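Local coordinates for protein zebrafish RNase5 (Danio rerio, PDB 3LJE) that probably cleaves RNA as a ribonuclease of the pancreatic RNase A family, within its RNase/angiogenin branch, at residues I34-A39 and N91-C96; R16-A21 and V117-G122; Q26-A31 and V83-K88; L87-G90 and C96-R99. All blocks are in the same frame, centred on the assembly; numbering follows the deposited sequence.

Interaction 1 (I34-A39 and N91-C96); sequences IKKITA and NRRPNC. With ACT (acetate ion), chain B.
Thr38 CG2 rests against Arg93 CD at 3.8 Å, the methyl meeting the middle of an arginine chain that crosses the threonine side chain at about a right angle. The chain bends about its CG-CD bond (chi3 65°), which carries the guanidinium alongside the Lys36 backbone, where NH1 comes within 3.6 Å of Lys36 CA. The charged end is held by Ser33, whose carbonyl O accepts from NH1. Arg93 NH2 and Lys36 NZ are like charges 4.8 Å apart, and one water lies between them, accepting at 2.9 Å from Lys36 NZ and more weakly from Arg93 NH2. Thr38 is fixed on its polar side by a bond from OG1 to Gly42 O. With an alanine here, the Arg93 CD methylene is likely to lose its methyl neighbour and Gly42 O its hydroxyl partner. Acetate, probably from the crystallisation liquor, takes a weak bond from Thr38 N to OXT (3.5 Å). In the second shell, Lys36 has positive phi and closes helix 28-34 as a Schellman motif. On the other side, Arg93 precedes a cis-Pro94, and Asn95 N bonds back to Arg92 O at 2.9 Å. This surface contact joins the loop between helix 28-34 and strand 48-52 to the one between strands 80-89 and 97-112, with the Cys45-Cys96 disulfide also tying these two loops together.

Interaction 2 (R16-A21 and V117-G122); sequences RQHVDA and VHYDEG. With SO4 (sulfate ion), chain C; ACT (acetate ion), chain B.
His18 and Tyr119 meet where helix 8-18 reaches strand 115-119, in the active-site cleft of RNase A-type enzymes, where two histidines and a lysine surround the RNA phosphate. The packing is CH-pi: Tyr119 CB stands 3.5 Å from the centroid of the His18 ring, 6° off its normal, while Gln17 CB lies over the opposite face. His18 CG lies beside its backbone N (chi1 -60°), turning the ring toward Tyr119, whose own ring, its plane 27° from the imidazole's, hardly stacks. Hydrogen bonds converge on a sulfate that probably occupies the phosphate position: His18 NE2 gives an almost straight one to O4 (2.8 Å), Tyr119 N another to O2 (3.0 Å), and Lys46 NZ binds it too. His118 ND1 lies 3.2 Å from O2, consistent with the second histidine of the family. His18 ND1 bonds to Thr50 O, which fixes the ring's rotation. Trading this ring for an alanine methyl is likely to cost sulfate O4 its NE2 donor and Tyr119 CB its face. Arg16 NH2 bonds acetate O (2.9 Å). At the end of the modelled chain, Gly122 N meets Asp120 OD1 (2.9 Å) from above the carboxylate plane, closing an Asx turn.

Interaction 3 (Q26-A31 and V83-K88); sequences QKCDRA and VTCKLK
Cys28 and Cys85 are joined SG to SG at 2.1 Å, a covalent bond that draws their backbones to a CA-CA separation of 5.6 Å. The disulfide has a chi3 of -79°, the left-handed sense. Both sulfurs lie beside their own backbone N and anti to the carbonyl carbon (chi1 -74° for Cys28, -66° for Cys85), so each half of the bridge leaves its backbone in the same way, one from the start of helix 28-34 and the other from the middle of strand 80-89. Along the strand, Val83 adds the remaining apolar touch: its CG1, turned anti to the backbone N, approaches Cys28 SG to 4.1 Å. Tyr98 packs against both cysteines, and Met23 and Phe51 against Cys85, which leaves the sulfurs buried. A disulfide fastening the second helix to the antiparallel sheet is characteristic of the pancreatic ribonuclease fold, and this one probably corresponds to it. The contact thins quickly away from the sulfurs. On the helix side, Lys27 sends its NZ to Asp22 O, while its backbone O accepts from Ala31 N at 2.9 Å, a first-turn helical bond. On the strand side, Thr84 and Lys86 leave the backbone on the side turned from the helix, Thr84 OG1 bonding to Thr50 OG1 of strand 48-52. Lys86 and Lys88 are exposed to solvent.

Interaction 4 (L87-G90 and C96-R99); sequences LKSG and CQYR
Leu87 CD1 sits over one face of the Tyr98 ring, 4.0 Å from the centroid and 22° off the normal, shifted toward the rim so that its nearest ring atom is CZ at 3.7 Å. The leucine reaches there because CG points anti to its backbone N (chi1 -176°), swinging the branch across the neighbouring strand; the same methyl also touches Cys96 CB at 4.0 Å. Met32 of helix 28-34 packs on the tyrosine as well, and Tyr98 OH is bonded to Lys46 O, which holds the ring in place. The other flat group, the Arg99 guanidinium, has Lys88 NZ at its edge and in its plane; two donors of like charge are modelled there implausibly close, so the placing of these chain ends is doubtful. Between the strands, Gln97 O takes two backbone donors, Lys88 N at 2.7 Å in the carbonyl plane and Ser89 N at 3.2 Å tilted 18° from it. Gln97 N returns a bond to Ser89 O at 3.0 Å. Ser89 and Gln97 put their side chains on one face of the sheet, Leu87 and Tyr98 theirs on the other. Gly90, at positive phi, sits where a CB would crowd Cys96 CA and collide with Ser89 O. Lys88 and Ser89 together face Gln97, a classic beta bulge near the turn of the antiparallel hairpin 80-89/97-112.

In the fold
Interaction 2 lies about 1 Å from the centre of the chain, at the sulfate, and the other three are nested inside the loop it closes. Interaction 1, its centre about 16 Å away, reaches it directly: Lys35 O accepts from Arg16 NH1 (2.9 Å), and both contacts touch the acetate. Interactions 3 and 4 are centred about 8 Å apart and share Leu87 and Lys88; Asp29 OD1 probably accepts from Tyr98 N at 2.6 Å, linking helix 28-34 to the hairpin. Interaction 4, its centre about 19 Å from that of interaction 2, shares Cys96 with interaction 1. Interactions 2, 3 and 4 all reach one antiparallel sheet, and interaction 1 lies in loops beside it.

Interaction 1 (I34-A39 and N91-C96)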
# COMPACT_ATOMS: atom_id res chain seq x y z
N ILE A 34 -1.57 -10.60 9.73
CA ILE A 34 -0.22 -10.62 10.34
C ILE A 34 0.43 -9.20 10.28
O ILE A 34 1.16 -8.84 11.19
CB ILE A 34 0.70 -11.66 9.61
CG1 ILE A 34 1.95 -11.93 10.50
CG2 ILE A 34 1.18 -11.19 8.20
CD1 ILE A 34 2.92 -12.99 9.73
N LYS A 35 0.06 -8.37 9.28
CA LYS A 35 0.69 -7.00 9.19
C LYS A 35 -0.15 -6.06 10.03
O LYS A 35 0.12 -4.83 10.15
CB LYS A 35 0.75 -6.53 7.70
CG LYS A 35 1.71 -7.42 6.74
CD LYS A 35 1.34 -7.13 5.26
CE LYS A 35 2.01 -8.16 4.27
NZ LYS A 35 3.45 -7.84 4.16
N LYS A 36 -1.17 -6.61 10.67
CA LYS A 36 -2.00 -5.79 11.51
C LYS A 36 -2.57 -4.52 10.82
O LYS A 36 -2.57 -3.38 11.39
CB LYS A 36 -1.22 -5.37 12.77
CG LYS A 36 -0.73 -6.58 13.57
CD LYS A 36 -0.32 -6.09 15.04
CE LYS A 36 -0.40 -7.20 16.09
NZ LYS A 36 0.27 -8.43 15.65
N ILE A 37 -3.14 -4.71 9.64
CA ILE A 37 -3.61 -3.55 8.91
C ILE A 37 -5.08 -3.37 9.23
O ILE A 37 -5.90 -4.17 8.77
CB ILE A 37 -3.46 -3.77 7.44
CG1 ILE A 37 -1.94 -3.99 7.21
CG2 ILE A 37 -4.00 -2.53 6.57
CD1 ILE A 37 -1.67 -4.47 5.79
N THR A 38 -5.40 -2.34 10.02
CA THR A 38 -6.81 -2.08 10.41
C THR A 38 -7.26 -0.73 9.90
O THR A 38 -6.49 -0.02 9.31
CB THR A 38 -6.95 -2.08 11.94
OG1 THR A 38 -6.11 -1.08 12.48
CG2 THR A 38 -6.54 -3.37 12.52
N ALA A 39 -8.53 -0.40 10.15
CA ALA A 39 -9.04 0.89 9.76
C ALA A 39 -8.56 1.85 10.86
O ALA A 39 -9.03 1.76 11.99
CB ALA A 39 -10.55 0.91 9.66
N ASN A 91 -16.66 -7.07 10.73
CA ASN A 91 -16.62 -5.69 11.07
C ASN A 91 -15.33 -5.34 11.83
O ASN A 91 -14.76 -4.24 11.65
CB ASN A 91 -17.87 -5.34 11.89
CG ASN A 91 -19.15 -5.56 11.12
OD1 ASN A 91 -19.78 -6.62 11.22
ND2 ASN A 91 -19.53 -4.58 10.29
N ARG A 92 -14.88 -6.27 12.68
CA ARG A 92 -13.65 -6.00 13.41
C ARG A 92 -12.76 -7.22 13.40
O ARG A 92 -13.24 -8.30 13.14
CB ARG A 92 -13.93 -5.64 14.88
CG ARG A 92 -15.04 -4.58 15.09
CD ARG A 92 -14.98 -4.12 16.56
NE ARG A 92 -13.68 -3.48 16.76
CZ ARG A 92 -13.46 -2.15 16.77
NH1 ARG A 92 -14.48 -1.28 16.60
NH2 ARG A 92 -12.20 -1.67 16.86
N ARG A 93 -11.45 -7.02 13.68
CA ARG A 93 -10.51 -8.17 13.78
C ARG A 93 -11.10 -9.05 14.92
O ARG A 93 -11.58 -8.50 15.93
CB ARG A 93 -9.13 -7.75 14.31
CG ARG A 93 -8.18 -7.05 13.37
CD ARG A 93 -6.78 -6.77 14.10
NE ARG A 93 -5.98 -7.96 14.48
CZ ARG A 93 -4.97 -8.47 13.72
NH1 ARG A 93 -4.64 -7.94 12.53
NH2 ARG A 93 -4.20 -9.45 14.19
N PRO A 94 -10.99 -10.38 14.83
CA PRO A 94 -10.32 -11.11 13.73
C PRO A 94 -11.29 -11.67 12.68
O PRO A 94 -10.99 -12.67 11.95
CB PRO A 94 -9.69 -12.27 14.49
CG PRO A 94 -10.94 -12.70 15.42
CD PRO A 94 -11.40 -11.30 15.93
N ASN A 95 -12.46 -11.07 12.57
CA ASN A 95 -13.40 -11.67 11.68
C ASN A 95 -13.27 -11.17 10.25
O ASN A 95 -14.09 -11.55 9.43
CB ASN A 95 -14.83 -11.39 12.15
CG ASN A 95 -15.02 -11.61 13.65
OD1 ASN A 95 -14.56 -12.63 14.21
ND2 ASN A 95 -15.75 -10.67 14.32
N CYS A 96 -12.30 -10.31 9.95
CA CYS A 96 -12.22 -9.80 8.58
C CYS A 96 -11.99 -10.89 7.49
O CYS A 96 -11.12 -11.74 7.63
CB CYS A 96 -11.10 -8.76 8.50
SG CYS A 96 -11.00 -7.65 9.94
C ACT B . -2.62 0.21 11.10
O ACT B . -1.56 0.59 11.65
OXT ACT B . -2.72 -0.13 9.90
CH3 ACT B . -3.88 0.17 11.96
O HOH W 1 -1.34 -10.65 14.66
O HOH W 2 -6.14 -6.84 10.94

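Interaction 2 (R16-A21 and V117-G122)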
# COMPACT_ATOMS: atom_id res chain seq x y z
N ARG A 16 4.94 -1.37 5.34
CA ARG A 16 4.17 -2.42 5.96
C ARG A 16 2.83 -2.61 5.33
O ARG A 16 2.38 -3.75 5.10
CB ARG A 16 3.97 -2.10 7.48
CG ARG A 16 2.93 -3.07 8.15
CD ARG A 16 2.87 -3.00 9.71
NE ARG A 16 2.50 -1.64 10.16
CZ ARG A 16 1.25 -1.18 10.25
NH1 ARG A 16 0.16 -1.96 9.96
NH2 ARG A 16 1.10 0.10 10.53
N GLN A 17 2.15 -1.53 5.03
CA GLN A 17 0.83 -1.74 4.50
C GLN A 17 0.72 -1.91 2.98
O GLN A 17 -0.29 -2.42 2.52
CB GLN A 17 -0.02 -0.50 4.82
CG GLN A 17 -0.16 -0.22 6.32
CD GLN A 17 -1.12 0.94 6.52
OE1 GLN A 17 -2.08 0.83 7.28
NE2 GLN A 17 -0.89 2.03 5.85
N HIS A 18 1.75 -1.45 2.25
CA HIS A 18 1.63 -1.41 0.80
C HIS A 18 2.73 -1.98 -0.06
O HIS A 18 2.61 -1.94 -1.33
CB HIS A 18 1.38 0.07 0.35
CG HIS A 18 0.13 0.65 0.95
ND1 HIS A 18 -1.12 0.16 0.65
CD2 HIS A 18 -0.05 1.61 1.90
CE1 HIS A 18 -2.04 0.80 1.37
NE2 HIS A 18 -1.43 1.69 2.13
N VAL A 19 3.74 -2.56 0.55
CA VAL A 19 4.85 -3.07 -0.27
C VAL A 19 5.06 -4.55 0.04
O VAL A 19 5.42 -4.94 1.21
CB VAL A 19 6.17 -2.30 0.06
CG1 VAL A 19 7.34 -2.79 -0.80
CG2 VAL A 19 6.02 -0.73 -0.24
N ASP A 20 4.81 -5.39 -0.96
CA ASP A 20 5.08 -6.81 -0.71
C ASP A 20 5.18 -7.55 -2.11
O ASP A 20 4.17 -7.89 -2.73
CB ASP A 20 3.94 -7.47 0.11
CG ASP A 20 4.31 -8.89 0.47
OD1 ASP A 20 3.68 -9.43 1.40
OD2 ASP A 20 5.27 -9.42 -0.17
N ALA A 21 6.41 -7.72 -2.59
CA ALA A 21 6.62 -8.35 -3.92
C ALA A 21 6.06 -9.74 -4.00
O ALA A 21 5.81 -10.21 -5.12
CB ALA A 21 8.18 -8.45 -4.25
N VAL A 117 5.02 7.92 1.39
CA VAL A 117 4.35 7.92 2.70
C VAL A 117 2.89 7.61 2.60
O VAL A 117 2.18 7.55 3.63
CB VAL A 117 4.54 9.38 3.33
CG1 VAL A 117 6.01 9.53 3.66
CG2 VAL A 117 4.08 10.47 2.29
N HIS A 118 2.35 7.44 1.37
CA HIS A 118 0.93 7.19 1.28
C HIS A 118 0.65 6.53 -0.07
O HIS A 118 1.32 6.82 -1.05
CB HIS A 118 0.20 8.58 1.38
CG HIS A 118 -1.24 8.55 1.04
ND1 HIS A 118 -2.21 8.07 1.91
CD2 HIS A 118 -1.90 8.92 -0.11
CE1 HIS A 118 -3.40 8.14 1.32
NE2 HIS A 118 -3.24 8.65 0.11
N TYR A 119 -0.33 5.66 -0.07
CA TYR A 119 -0.81 4.99 -1.28
C TYR A 119 -2.20 5.48 -1.57
O TYR A 119 -3.09 5.40 -0.71
CB TYR A 119 -0.84 3.46 -1.12
CG TYR A 119 -1.35 2.80 -2.42
CD1 TYR A 119 -0.47 2.62 -3.51
CD2 TYR A 119 -2.66 2.39 -2.58
CE1 TYR A 119 -0.89 2.06 -4.71
CE2 TYR A 119 -3.08 1.78 -3.79
CZ TYR A 119 -2.16 1.65 -4.83
OH TYR A 119 -2.56 1.08 -6.01
N ASP A 120 -2.48 5.97 -2.76
CA ASP A 120 -3.85 6.40 -3.07
C ASP A 120 -4.65 5.23 -3.64
O ASP A 120 -4.36 4.78 -4.74
CB ASP A 120 -3.81 7.55 -4.07
CG ASP A 120 -5.17 8.15 -4.41
OD1 ASP A 120 -6.20 7.59 -3.98
OD2 ASP A 120 -5.21 9.19 -5.12
N GLU A 121 -5.65 4.74 -2.89
CA GLU A 121 -6.46 3.58 -3.37
C GLU A 121 -7.39 3.96 -4.51
O GLU A 121 -7.86 3.09 -5.26
CB GLU A 121 -7.32 2.96 -2.25
CG GLU A 121 -6.53 2.34 -1.11
CD GLU A 121 -5.81 1.03 -1.47
OE1 GLU A 121 -6.09 0.48 -2.55
OE2 GLU A 121 -4.97 0.58 -0.66
N GLY A 122 -7.70 5.24 -4.68
CA GLY A 122 -8.56 5.62 -5.80
C GLY A 122 -9.93 6.04 -5.25
O GLY A 122 -10.24 5.65 -4.06
S SO4 C . -2.85 4.71 3.18
O1 SO4 C . -3.97 4.68 2.05
O2 SO4 C . -1.41 5.02 2.66
O3 SO4 C . -3.24 5.75 4.22
O4 SO4 C . -2.95 3.28 3.85
C ACT B . -2.62 0.21 11.10
O ACT B . -1.56 0.59 11.65
OXT ACT B . -2.72 -0.13 9.90
CH3 ACT B . -3.88 0.17 11.96

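Interaction 3 (Q26-A31 and V83-K88)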
# COMPACT_ATOMS: atom_id res chain seq x y z
N GLN A 26 -4.62 -15.02 -2.96
CA GLN A 26 -5.09 -15.95 -1.90
C GLN A 26 -4.59 -15.59 -0.53
O GLN A 26 -5.14 -16.07 0.44
CB GLN A 26 -4.62 -17.38 -2.10
CG GLN A 26 -3.38 -17.44 -2.88
CD GLN A 26 -3.76 -17.31 -4.33
OE1 GLN A 26 -4.84 -17.83 -4.68
NE2 GLN A 26 -2.94 -16.68 -5.16
N LYS A 27 -3.58 -14.72 -0.44
CA LYS A 27 -3.02 -14.37 0.86
C LYS A 27 -3.61 -13.14 1.54
O LYS A 27 -3.10 -12.70 2.61
CB LYS A 27 -1.47 -14.12 0.68
CG LYS A 27 -0.65 -15.37 0.13
CD LYS A 27 0.89 -14.84 -0.06
CE LYS A 27 1.57 -15.64 -1.00
NZ LYS A 27 2.95 -15.36 -1.09
N CYS A 28 -4.62 -12.49 0.91
CA CYS A 28 -5.18 -11.31 1.55
C CYS A 28 -5.50 -11.45 3.05
O CYS A 28 -5.11 -10.61 3.82
CB CYS A 28 -6.49 -10.80 0.85
SG CYS A 28 -6.11 -9.99 -0.76
N ASP A 29 -6.27 -12.48 3.44
CA ASP A 29 -6.64 -12.55 4.84
C ASP A 29 -5.42 -12.62 5.78
O ASP A 29 -5.37 -11.84 6.75
CB ASP A 29 -7.50 -13.77 5.14
CG ASP A 29 -8.99 -13.64 4.56
OD1 ASP A 29 -9.34 -12.55 3.96
OD2 ASP A 29 -9.75 -14.64 4.69
N ARG A 30 -4.48 -13.52 5.46
CA ARG A 30 -3.32 -13.65 6.40
C ARG A 30 -2.42 -12.40 6.35
O ARG A 30 -1.88 -12.01 7.39
CB ARG A 30 -2.51 -14.96 6.12
CG ARG A 30 -1.35 -14.92 5.05
CD ARG A 30 -0.57 -16.22 4.88
NE ARG A 30 -1.32 -17.16 4.09
CZ ARG A 30 -0.93 -18.04 3.18
NH1 ARG A 30 0.33 -18.26 2.79
NH2 ARG A 30 -1.89 -18.75 2.67
N ALA A 31 -2.25 -11.76 5.18
CA ALA A 31 -1.44 -10.56 5.08
C ALA A 31 -2.10 -9.45 5.91
O ALA A 31 -1.42 -8.77 6.66
CB ALA A 31 -1.27 -10.13 3.62
N VAL A 83 -1.79 -6.25 -5.95
CA VAL A 83 -2.87 -7.11 -5.49
C VAL A 83 -3.70 -6.27 -4.56
O VAL A 83 -3.16 -5.73 -3.55
CB VAL A 83 -2.35 -8.36 -4.71
CG1 VAL A 83 -3.58 -8.95 -3.83
CG2 VAL A 83 -1.73 -9.33 -5.70
N THR A 84 -4.97 -6.08 -4.89
CA THR A 84 -5.89 -5.33 -4.03
C THR A 84 -6.78 -6.24 -3.19
O THR A 84 -7.46 -7.16 -3.75
CB THR A 84 -6.79 -4.40 -4.87
OG1 THR A 84 -5.92 -3.46 -5.54
CG2 THR A 84 -7.74 -3.63 -3.96
N CYS A 85 -6.79 -6.01 -1.85
CA CYS A 85 -7.59 -6.87 -0.95
C CYS A 85 -8.84 -6.07 -0.57
O CYS A 85 -8.66 -5.00 -0.08
CB CYS A 85 -6.79 -7.18 0.36
SG CYS A 85 -5.33 -8.20 -0.09
N LYS A 86 -10.05 -6.57 -0.84
CA LYS A 86 -11.28 -5.83 -0.51
C LYS A 86 -12.09 -6.65 0.47
O LYS A 86 -12.32 -7.82 0.26
CB LYS A 86 -12.17 -5.58 -1.73
CG LYS A 86 -11.40 -4.96 -2.84
CD LYS A 86 -12.24 -4.79 -4.17
CE LYS A 86 -11.20 -4.96 -5.36
NZ LYS A 86 -10.99 -3.62 -6.04
N LEU A 87 -12.56 -5.99 1.48
CA LEU A 87 -13.30 -6.61 2.54
C LEU A 87 -14.62 -7.13 2.01
O LEU A 87 -15.38 -6.36 1.37
CB LEU A 87 -13.53 -5.58 3.57
CG LEU A 87 -14.22 -6.14 4.80
CD1 LEU A 87 -13.24 -7.09 5.57
CD2 LEU A 87 -14.59 -4.92 5.73
N LYS A 88 -14.87 -8.41 2.23
CA LYS A 88 -16.08 -9.05 1.74
C LYS A 88 -16.96 -9.07 2.97
O LYS A 88 -18.07 -8.71 2.86
CB LYS A 88 -15.80 -10.46 1.23
CG LYS A 88 -16.80 -10.99 0.18
CD LYS A 88 -16.98 -10.12 -1.19
CE LYS A 88 -17.49 -11.04 -2.34
NZ LYS A 88 -17.32 -10.49 -3.72

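Interaction 4 (L87-G90 and C96-R99)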
# COMPACT_ATOMS: atom_id res chain seq x y z
N LEU A 87 -12.56 -5.99 1.48
CA LEU A 87 -13.30 -6.61 2.54
C LEU A 87 -14.62 -7.13 2.01
O LEU A 87 -15.38 -6.36 1.37
CB LEU A 87 -13.53 -5.58 3.57
CG LEU A 87 -14.22 -6.14 4.80
CD1 LEU A 87 -13.24 -7.09 5.57
CD2 LEU A 87 -14.59 -4.92 5.73
N LYS A 88 -14.87 -8.41 2.23
CA LYS A 88 -16.08 -9.05 1.74
C LYS A 88 -16.96 -9.07 2.97
O LYS A 88 -18.07 -8.71 2.86
CB LYS A 88 -15.80 -10.46 1.23
CG LYS A 88 -16.80 -10.99 0.18
CD LYS A 88 -16.98 -10.12 -1.19
CE LYS A 88 -17.49 -11.04 -2.34
NZ LYS A 88 -17.32 -10.49 -3.72
N SER A 89 -16.47 -9.47 4.16
CA SER A 89 -17.33 -9.44 5.37
C SER A 89 -16.56 -9.29 6.70
O SER A 89 -15.34 -9.42 6.73
CB SER A 89 -18.22 -10.68 5.42
OG SER A 89 -17.47 -11.88 5.50
N GLY A 90 -17.29 -9.04 7.79
CA GLY A 90 -16.69 -8.92 9.12
C GLY A 90 -16.64 -7.43 9.45
O GLY A 90 -16.55 -6.59 8.52
N CYS A 96 -12.30 -10.31 9.95
CA CYS A 96 -12.22 -9.80 8.58
C CYS A 96 -11.99 -10.89 7.49
O CYS A 96 -11.12 -11.74 7.63
CB CYS A 96 -11.10 -8.76 8.50
SG CYS A 96 -11.00 -7.65 9.94
N GLN A 97 -12.77 -10.87 6.39
CA GLN A 97 -12.53 -11.74 5.26
C GLN A 97 -12.43 -10.88 4.00
O GLN A 97 -13.33 -10.04 3.76
CB GLN A 97 -13.66 -12.72 5.07
CG GLN A 97 -13.68 -13.70 6.23
CD GLN A 97 -14.74 -14.78 6.04
OE1 GLN A 97 -15.72 -14.86 6.82
NE2 GLN A 97 -14.57 -15.59 5.00
N TYR A 98 -11.41 -11.15 3.19
CA TYR A 98 -11.14 -10.37 1.95
C TYR A 98 -11.21 -11.17 0.66
O TYR A 98 -11.04 -12.40 0.67
CB TYR A 98 -9.71 -9.77 2.06
CG TYR A 98 -9.57 -8.77 3.15
CD1 TYR A 98 -9.83 -7.40 2.88
CD2 TYR A 98 -9.29 -9.16 4.46
CE1 TYR A 98 -9.80 -6.47 3.87
CE2 TYR A 98 -9.29 -8.21 5.47
CZ TYR A 98 -9.54 -6.88 5.16
OH TYR A 98 -9.49 -5.91 6.10
N ARG A 99 -11.38 -10.47 -0.47
CA ARG A 99 -11.30 -11.13 -1.76
C ARG A 99 -10.15 -10.39 -2.38
O ARG A 99 -10.05 -9.18 -2.23
CB ARG A 99 -12.59 -10.87 -2.54
CG ARG A 99 -12.59 -11.23 -4.03
CD ARG A 99 -12.47 -12.77 -4.38
NE ARG A 99 -13.57 -13.68 -3.92
CZ ARG A 99 -14.86 -13.33 -3.68
NH1 ARG A 99 -15.28 -12.08 -3.85
NH2 ARG A 99 -15.74 -14.27 -3.27